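Local coordinates for protein putative cytosine/guanine deaminase (Unidentified, PDB 2PAJ) that catalyses the zinc-dependent hydrolytic deamination of 2-amino-4-hydroxypteridines such as isoxanthopterin to 2,4-dihydroxypteridines, with release of ammonium, at residues A[206-209]-A[210-213]; A[288-291]-A[292-295]; A[347-350]-A[351-355]. All coordinates share one frame; numbering follows the deposited sequence.

Contact 1: A[206-209]-A[210-213]; sequences DASP and RAMR
Asp-206 and Ser-208 meet Ala-211 and Arg-213 in a local turn contact, where the loop after helix 190-203 folds back on itself before entering strand 213-217. The two halves run in nearly opposing directions, 152° apart. At the open end Asp-206 N donates to Arg-213 O over 3.3 Å, approaching from above the carbonyl plane. Between the arms lies the methyl of Ala-211, its CB 3.5 Å from Asp-206 CB and packed against the carboxylate as well.

The Asp-206 side chain organises both arms. Its chi1 of 174° puts CG beside the carbonyl carbon, from where Asp-206 OD1 accepts from Ser-208 N at 2.7 Å, an Asx turn in which the amide comes to the anti side of the oxygen and 35° out of the carboxylate plane. The other oxygen, Asp-206 OD2, takes a hydrogen from a water 2.7 Å away, and that water in turn accepts from Met-212 N. One carboxylate thus holds the first arm directly and the second through solvent, which should fix its rotation.

At the closed end the bonds are weaker. Ala-211 N reaches Ser-208 O in a weak bond of 3.3 Å that spans a beta turn through Pro-209 and Arg-210, while Arg-210 N gives a second weak bond to Ser-208 OG. The guanidinium of Arg-210 leads away from the turn to a salt bridge with Asp-44, and its NH1 also donates to Gly-409 O. Met-212 pairs through its backbone with Phe-164, next to strand 213-217. Here an Asx turn and a weakly bonded beta turn connect helix 190-203 to barrel strand 213-217 of the amidohydrolase fold.

Contact 2: A[288-291]-A[292-295]; sequences KVDA and DEIA
Asp-290 and Glu-293 form a capping box at the start of helix 291-300, Asp-290 being the N-cap. In one direction Asp-290 N donates to Glu-293 OE1 over 2.8 Å in a fairly straight bond (164°), meeting the anti side of the carboxylate oxygen from out of its plane. With CG beside the backbone N (chi1 -75°), the Glu-293 chain runs extended back along the helix start to the loop, and Glu-293 CG lies alongside Asp-290 CB at 3.4 Å.

In the other direction the Asp-290 carboxylate occupies the helix end: Asp-290 OD1 accepts from Asp-292 N at 2.9 Å, again on the anti side, and so satisfies an amide of the first turn. The Asp-292 carboxylate lies side by side with it and points the same way; the N-terminus of the helix would probably suit acidic groups there.

Just ahead of the cap, Val-289 CG1 touches Ile-294 CG1 at 3.6 Å, a hydrophobic staple clasping the loop to the first turn. The regular backbone ladder begins with Ile-294 N to Asp-290 O (3.0 Å) and Ala-295 N to Ala-291 O.

Glu-293 OE2 makes weak bonds to Ser-266 OG and Val-268 N, linking this cap to the start of helix 267-273. Helix 291-300 itself connects the parallel barrel strands 281-284 and 303-306.

Contact 3: A[347-350]-A[351-355]; sequences ISEV and HMTWL
His-351 opens the second half of this helical run by donating its N to Ile-347 O at 2.9 Å. The imidazole swings away from the first segment, CG being opposite the backbone N (chi1 -172°), and NE2 makes a weak bond to Ala-436 O of helix 433-436. Met-352 N follows with a bond of 3.1 Å to Ser-348 O; its side chain, bent at chi2 and chi3, leads off toward Pro-308. The Ser-348 hydroxyl turns instead to Asp-345, just before the helix.

At Thr-353 the regular i to i+4 pattern of an alpha helix gains an extra bond. Thr-353 N donates to Glu-349 O at 2.9 Å, and Thr-353 OG1 donates to the same oxygen from the opposite face of the carbonyl plane, though the modelled length of this second bond is doubtfully short. OG1 can fold back onto this oxygen because it stands beside its own backbone N (chi1 -49°), so the buried hydroxyl is satisfied within the helix. The Thr-353 side chain also touches Val-386 and Trp-389 of helix 383-398. In the amidohydrolase barrel helix 346-359 follows the last parallel strand, 331-333; the Glu-349 side chain touches Val-335, just after that strand, while its OE2 accepts weakly from Gln-309 N of helix 308-312.

Trp-354 N then bonds Val-350 O at 3.0 Å, a fairly straight bond (166°). The Trp-354 side chain leads away, touches Val-435 and Ala-436 of helix 433-436, and makes a cation-pi contact with Arg-358. Last in order, Leu-355 bonds through its N to His-351 O, and its CD1 lies 3.9 Å above one face of the His-351 ring, offset toward the rim.

The three contacts follow one another along the chain inside the amidohydrolase barrel without touching. Contact 1 and contact 3 lie on opposite sides of the chain's centre, their centres 28 Å apart. Contact 2 sits farther out, about 24 Å from the chain's centre against about 15 and 14 Å for contacts 1 and 3; its centre is 32 Å from that of contact 1 and 24 Å from that of contact 3. The Glu-349 side chain of contact 3 is about 10 Å from the zinc ion and about 7 Å from the side chain of its ligand Asp-336. In contact 2, Lys-288 comes within about 10 Å of the zinc ligand His-285, side chain to side chain, whereas contact 1 is remote from the site.

Contact 1: A[206-209]-A[210-213]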
loop_
_atom_site.group_PDB
_atom_site.type_symbol
_atom_site.label_atom_id
_atom_site.label_comp_id
_atom_site.label_asym_id
_atom_site.label_seq_id
_atom_site.Cartn_x
_atom_site.Cartn_y
_atom_site.Cartn_z
ATOM N N ASP A 206 6.271 1.638 15.465
ATOM C CA ASP A 206 5.686 0.778 16.486
ATOM C C ASP A 206 5.945 -0.628 15.940
ATOM O O ASP A 206 5.642 -0.904 14.785
ATOM C CB ASP A 206 4.181 1.033 16.599
ATOM C CG ASP A 206 3.490 0.059 17.540
ATOM O OD1 ASP A 206 4.058 -1.017 17.828
ATOM O OD2 ASP A 206 2.364 0.356 17.984
ATOM N N ALA A 207 6.494 -1.516 16.758
ATOM C CA ALA A 207 6.806 -2.853 16.289
ATOM C C ALA A 207 5.708 -3.906 16.391
ATOM O O ALA A 207 5.888 -5.026 15.897
ATOM C CB ALA A 207 8.051 -3.348 16.975
ATOM N N SER A 208 4.569 -3.577 16.995
ATOM C CA SER A 208 3.510 -4.582 17.103
ATOM C C SER A 208 3.044 -4.991 15.720
ATOM O O SER A 208 3.204 -4.247 14.751
ATOM C CB SER A 208 2.315 -4.072 17.916
ATOM O OG SER A 208 1.515 -3.177 17.178
ATOM N N PRO A 209 2.472 -6.195 15.604
ATOM C CA PRO A 209 2.002 -6.640 14.290
ATOM C C PRO A 209 0.673 -5.991 13.870
ATOM O O PRO A 209 0.016 -6.434 12.936
ATOM C CB PRO A 209 1.925 -8.156 14.452
ATOM C CG PRO A 209 1.554 -8.304 15.889
ATOM C CD PRO A 209 2.390 -7.279 16.597
ATOM N N ARG A 210 0.285 -4.940 14.578
ATOM C CA ARG A 210 -0.931 -4.211 14.259
ATOM C C ARG A 210 -0.690 -2.740 14.570
ATOM O O ARG A 210 -1.558 -2.023 15.073
ATOM C CB ARG A 210 -2.131 -4.768 15.039
ATOM C CG ARG A 210 -1.962 -4.837 16.538
ATOM C CD ARG A 210 -2.791 -5.977 17.074
ATOM N NE ARG A 210 -4.224 -5.759 16.909
ATOM C CZ ARG A 210 -5.122 -6.739 16.783
ATOM N NH1 ARG A 210 -4.734 -8.014 16.785
ATOM N NH2 ARG A 210 -6.417 -6.445 16.695
ATOM N N ALA A 211 0.521 -2.305 14.258
ATOM C CA ALA A 211 0.928 -0.932 14.468
ATOM C C ALA A 211 0.167 -0.008 13.505
ATOM O O ALA A 211 -0.151 -0.397 12.388
ATOM C CB ALA A 211 2.433 -0.816 14.248
ATOM N N MET A 212 -0.140 1.204 13.951
ATOM C CA MET A 212 -0.825 2.173 13.110
ATOM C C MET A 212 0.213 3.036 12.415
ATOM O O MET A 212 -0.117 3.863 11.562
ATOM C CB MET A 212 -1.766 3.048 13.938
ATOM C CG MET A 212 -3.001 2.325 14.446
ATOM S SD MET A 212 -3.996 1.555 13.144
ATOM C CE MET A 212 -4.680 2.996 12.335
ATOM N N ARG A 213 1.473 2.834 12.795
ATOM C CA ARG A 213 2.597 3.561 12.220
ATOM C C ARG A 213 3.824 2.682 12.075
ATOM O O ARG A 213 4.152 1.905 12.960
ATOM C CB ARG A 213 2.930 4.782 13.063
ATOM C CG ARG A 213 2.035 5.927 12.753
ATOM C CD ARG A 213 2.144 7.026 13.759
ATOM N NE ARG A 213 1.372 8.174 13.304
ATOM C CZ ARG A 213 1.329 9.345 13.923
ATOM N NH1 ARG A 213 2.013 9.524 15.049
ATOM N NH2 ARG A 213 0.632 10.345 13.393
HETATM O O HOH W 1 0.669 1.807 16.459
#

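Contact 2: A[288-291]-A[292-295]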
loop_
_atom_site.group_PDB
_atom_site.type_symbol
_atom_site.label_atom_id
_atom_site.label_comp_id
_atom_site.label_asym_id
_atom_site.label_seq_id
_atom_site.Cartn_x
_atom_site.Cartn_y
_atom_site.Cartn_z
ATOM N N LYS A 288 11.272 -8.667 -15.492
ATOM C CA LYS A 288 12.482 -9.312 -16.015
ATOM C C LYS A 288 13.259 -9.992 -14.878
ATOM O O LYS A 288 14.080 -9.359 -14.204
ATOM C CB LYS A 288 13.413 -8.291 -16.676
ATOM C CG LYS A 288 12.720 -7.253 -17.537
ATOM C CD LYS A 288 13.739 -6.228 -18.059
ATOM C CE LYS A 288 13.058 -5.016 -18.715
ATOM N NZ LYS A 288 14.034 -3.977 -19.182
ATOM N N VAL A 289 13.007 -11.277 -14.667
ATOM C CA VAL A 289 13.714 -11.997 -13.627
ATOM C C VAL A 289 14.036 -13.434 -14.019
ATOM O O VAL A 289 13.164 -14.216 -14.378
ATOM C CB VAL A 289 12.924 -11.974 -12.297
ATOM C CG1 VAL A 289 13.652 -12.797 -11.248
ATOM C CG2 VAL A 289 12.776 -10.545 -11.820
ATOM N N ASP A 290 15.319 -13.751 -13.942
ATOM C CA ASP A 290 15.859 -15.065 -14.260
ATOM C C ASP A 290 15.165 -16.153 -13.442
ATOM O O ASP A 290 14.510 -15.860 -12.442
ATOM C CB ASP A 290 17.357 -15.056 -13.921
ATOM C CG ASP A 290 18.135 -16.113 -14.666
ATOM O OD1 ASP A 290 17.903 -17.328 -14.429
ATOM O OD2 ASP A 290 18.987 -15.714 -15.496
ATOM N N ALA A 291 15.324 -17.408 -13.861
ATOM C CA ALA A 291 14.744 -18.526 -13.130
ATOM C C ALA A 291 15.555 -18.670 -11.841
ATOM O O ALA A 291 15.011 -18.962 -10.771
ATOM C CB ALA A 291 14.835 -19.803 -13.957
ATOM N N ASP A 292 16.860 -18.451 -11.962
ATOM C CA ASP A 292 17.786 -18.533 -10.836
ATOM C C ASP A 292 17.501 -17.397 -9.868
ATOM O O ASP A 292 17.644 -17.537 -8.647
ATOM C CB ASP A 292 19.230 -18.418 -11.332
ATOM C CG ASP A 292 19.542 -19.397 -12.449
ATOM O OD1 ASP A 292 19.481 -20.627 -12.204
ATOM O OD2 ASP A 292 19.844 -18.931 -13.574
ATOM N N GLU A 293 17.105 -16.263 -10.431
ATOM C CA GLU A 293 16.780 -15.098 -9.628
ATOM C C GLU A 293 15.499 -15.331 -8.844
ATOM O O GLU A 293 15.345 -14.815 -7.738
ATOM C CB GLU A 293 16.629 -13.865 -10.516
ATOM C CG GLU A 293 17.948 -13.306 -11.024
ATOM C CD GLU A 293 17.770 -12.040 -11.855
ATOM O OE1 GLU A 293 17.380 -12.157 -13.035
ATOM O OE2 GLU A 293 18.019 -10.929 -11.330
ATOM N N ILE A 294 14.581 -16.106 -9.414
ATOM C CA ILE A 294 13.323 -16.395 -8.749
ATOM C C ILE A 294 13.551 -17.332 -7.583
ATOM O O ILE A 294 12.949 -17.183 -6.525
ATOM C CB ILE A 294 12.308 -17.012 -9.732
ATOM C CG1 ILE A 294 11.927 -15.969 -10.783
ATOM C CG2 ILE A 294 11.048 -17.466 -8.997
ATOM C CD1 ILE A 294 11.075 -16.515 -11.883
ATOM N N ALA A 295 14.442 -18.292 -7.780
ATOM C CA ALA A 295 14.775 -19.266 -6.745
ATOM C C ALA A 295 15.383 -18.569 -5.528
ATOM O O ALA A 295 15.061 -18.893 -4.381
ATOM C CB ALA A 295 15.750 -20.295 -7.302
#

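Contact 3: A[347-350]-A[351-355]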
loop_
_atom_site.group_PDB
_atom_site.type_symbol
_atom_site.label_atom_id
_atom_site.label_comp_id
_atom_site.label_asym_id
_atom_site.label_seq_id
_atom_site.Cartn_x
_atom_site.Cartn_y
_atom_site.Cartn_z
ATOM N N ILE A 347 -8.572 -0.932 -6.187
ATOM C CA ILE A 347 -9.547 -1.692 -6.952
ATOM C C ILE A 347 -9.142 -1.785 -8.427
ATOM O O ILE A 347 -9.165 -2.870 -9.010
ATOM C CB ILE A 347 -10.952 -1.098 -6.757
ATOM C CG1 ILE A 347 -11.546 -1.685 -5.474
ATOM C CG2 ILE A 347 -11.845 -1.405 -7.940
ATOM C CD1 ILE A 347 -12.667 -0.895 -4.894
ATOM N N SER A 348 -8.742 -0.662 -9.015
ATOM C CA SER A 348 -8.297 -0.656 -10.399
ATOM C C SER A 348 -7.116 -1.607 -10.534
ATOM O O SER A 348 -7.011 -2.347 -11.516
ATOM C CB SER A 348 -7.849 0.742 -10.812
ATOM O OG SER A 348 -8.885 1.688 -10.622
ATOM N N GLU A 349 -6.234 -1.574 -9.535
ATOM C CA GLU A 349 -5.033 -2.402 -9.504
ATOM C C GLU A 349 -5.324 -3.881 -9.390
ATOM O O GLU A 349 -4.751 -4.702 -10.103
ATOM C CB GLU A 349 -4.126 -1.966 -8.346
ATOM C CG GLU A 349 -3.091 -0.920 -8.734
ATOM C CD GLU A 349 -2.041 -1.475 -9.687
ATOM O OE1 GLU A 349 -1.543 -2.595 -9.442
ATOM O OE2 GLU A 349 -1.693 -0.798 -10.670
ATOM N N VAL A 350 -6.218 -4.215 -8.479
ATOM C CA VAL A 350 -6.606 -5.595 -8.259
ATOM C C VAL A 350 -7.315 -6.155 -9.502
ATOM O O VAL A 350 -7.167 -7.327 -9.853
ATOM C CB VAL A 350 -7.493 -5.664 -6.995
ATOM C CG1 VAL A 350 -8.471 -6.804 -7.059
ATOM C CG2 VAL A 350 -6.596 -5.799 -5.779
ATOM N N HIS A 351 -8.059 -5.295 -10.186
ATOM C CA HIS A 351 -8.770 -5.688 -11.389
ATOM C C HIS A 351 -7.793 -6.044 -12.502
ATOM O O HIS A 351 -7.972 -7.026 -13.223
ATOM C CB HIS A 351 -9.658 -4.548 -11.849
ATOM C CG HIS A 351 -10.570 -4.915 -12.974
ATOM N ND1 HIS A 351 -10.942 -4.020 -13.950
ATOM C CD2 HIS A 351 -11.223 -6.066 -13.251
ATOM C CE1 HIS A 351 -11.787 -4.600 -14.780
ATOM N NE2 HIS A 351 -11.975 -5.842 -14.378
ATOM N N MET A 352 -6.765 -5.221 -12.640
ATOM C CA MET A 352 -5.745 -5.422 -13.655
ATOM C C MET A 352 -4.913 -6.663 -13.336
ATOM O O MET A 352 -4.489 -7.389 -14.237
ATOM C CB MET A 352 -4.844 -4.184 -13.727
ATOM C CG MET A 352 -3.767 -4.230 -14.813
ATOM S SD MET A 352 -4.383 -4.126 -16.500
ATOM C CE MET A 352 -4.200 -5.809 -17.038
ATOM N N THR A 353 -4.683 -6.895 -12.048
ATOM C CA THR A 353 -3.910 -8.037 -11.589
ATOM C C THR A 353 -4.619 -9.326 -11.972
ATOM O O THR A 353 -4.016 -10.241 -12.533
ATOM C CB THR A 353 -3.752 -8.001 -10.071
ATOM O OG1 THR A 353 -3.310 -6.705 -9.675
ATOM C CG2 THR A 353 -2.739 -9.026 -9.615
ATOM N N TRP A 354 -5.907 -9.390 -11.660
ATOM C CA TRP A 354 -6.700 -10.563 -11.976
ATOM C C TRP A 354 -6.776 -10.830 -13.477
ATOM O O TRP A 354 -6.577 -11.960 -13.918
ATOM C CB TRP A 354 -8.108 -10.408 -11.412
ATOM C CG TRP A 354 -9.003 -11.579 -11.684
ATOM C CD1 TRP A 354 -8.841 -12.873 -11.256
ATOM C CD2 TRP A 354 -10.216 -11.555 -12.438
ATOM N NE1 TRP A 354 -9.880 -13.650 -11.700
ATOM C CE2 TRP A 354 -10.739 -12.871 -12.427
ATOM C CE3 TRP A 354 -10.907 -10.552 -13.127
ATOM C CZ2 TRP A 354 -11.933 -13.212 -13.072
ATOM C CZ3 TRP A 354 -12.085 -10.885 -13.769
ATOM C CH2 TRP A 354 -12.591 -12.216 -13.738
ATOM N N LEU A 355 -7.065 -9.793 -14.260
ATOM C CA LEU A 355 -7.162 -9.948 -15.711
ATOM C C LEU A 355 -5.879 -10.469 -16.315
ATOM O O LEU A 355 -5.902 -11.355 -17.164
ATOM C CB LEU A 355 -7.538 -8.627 -16.380
ATOM C CG LEU A 355 -8.989 -8.158 -16.210
ATOM C CD1 LEU A 355 -9.208 -6.873 -16.982
ATOM C CD2 LEU A 355 -9.940 -9.226 -16.710
#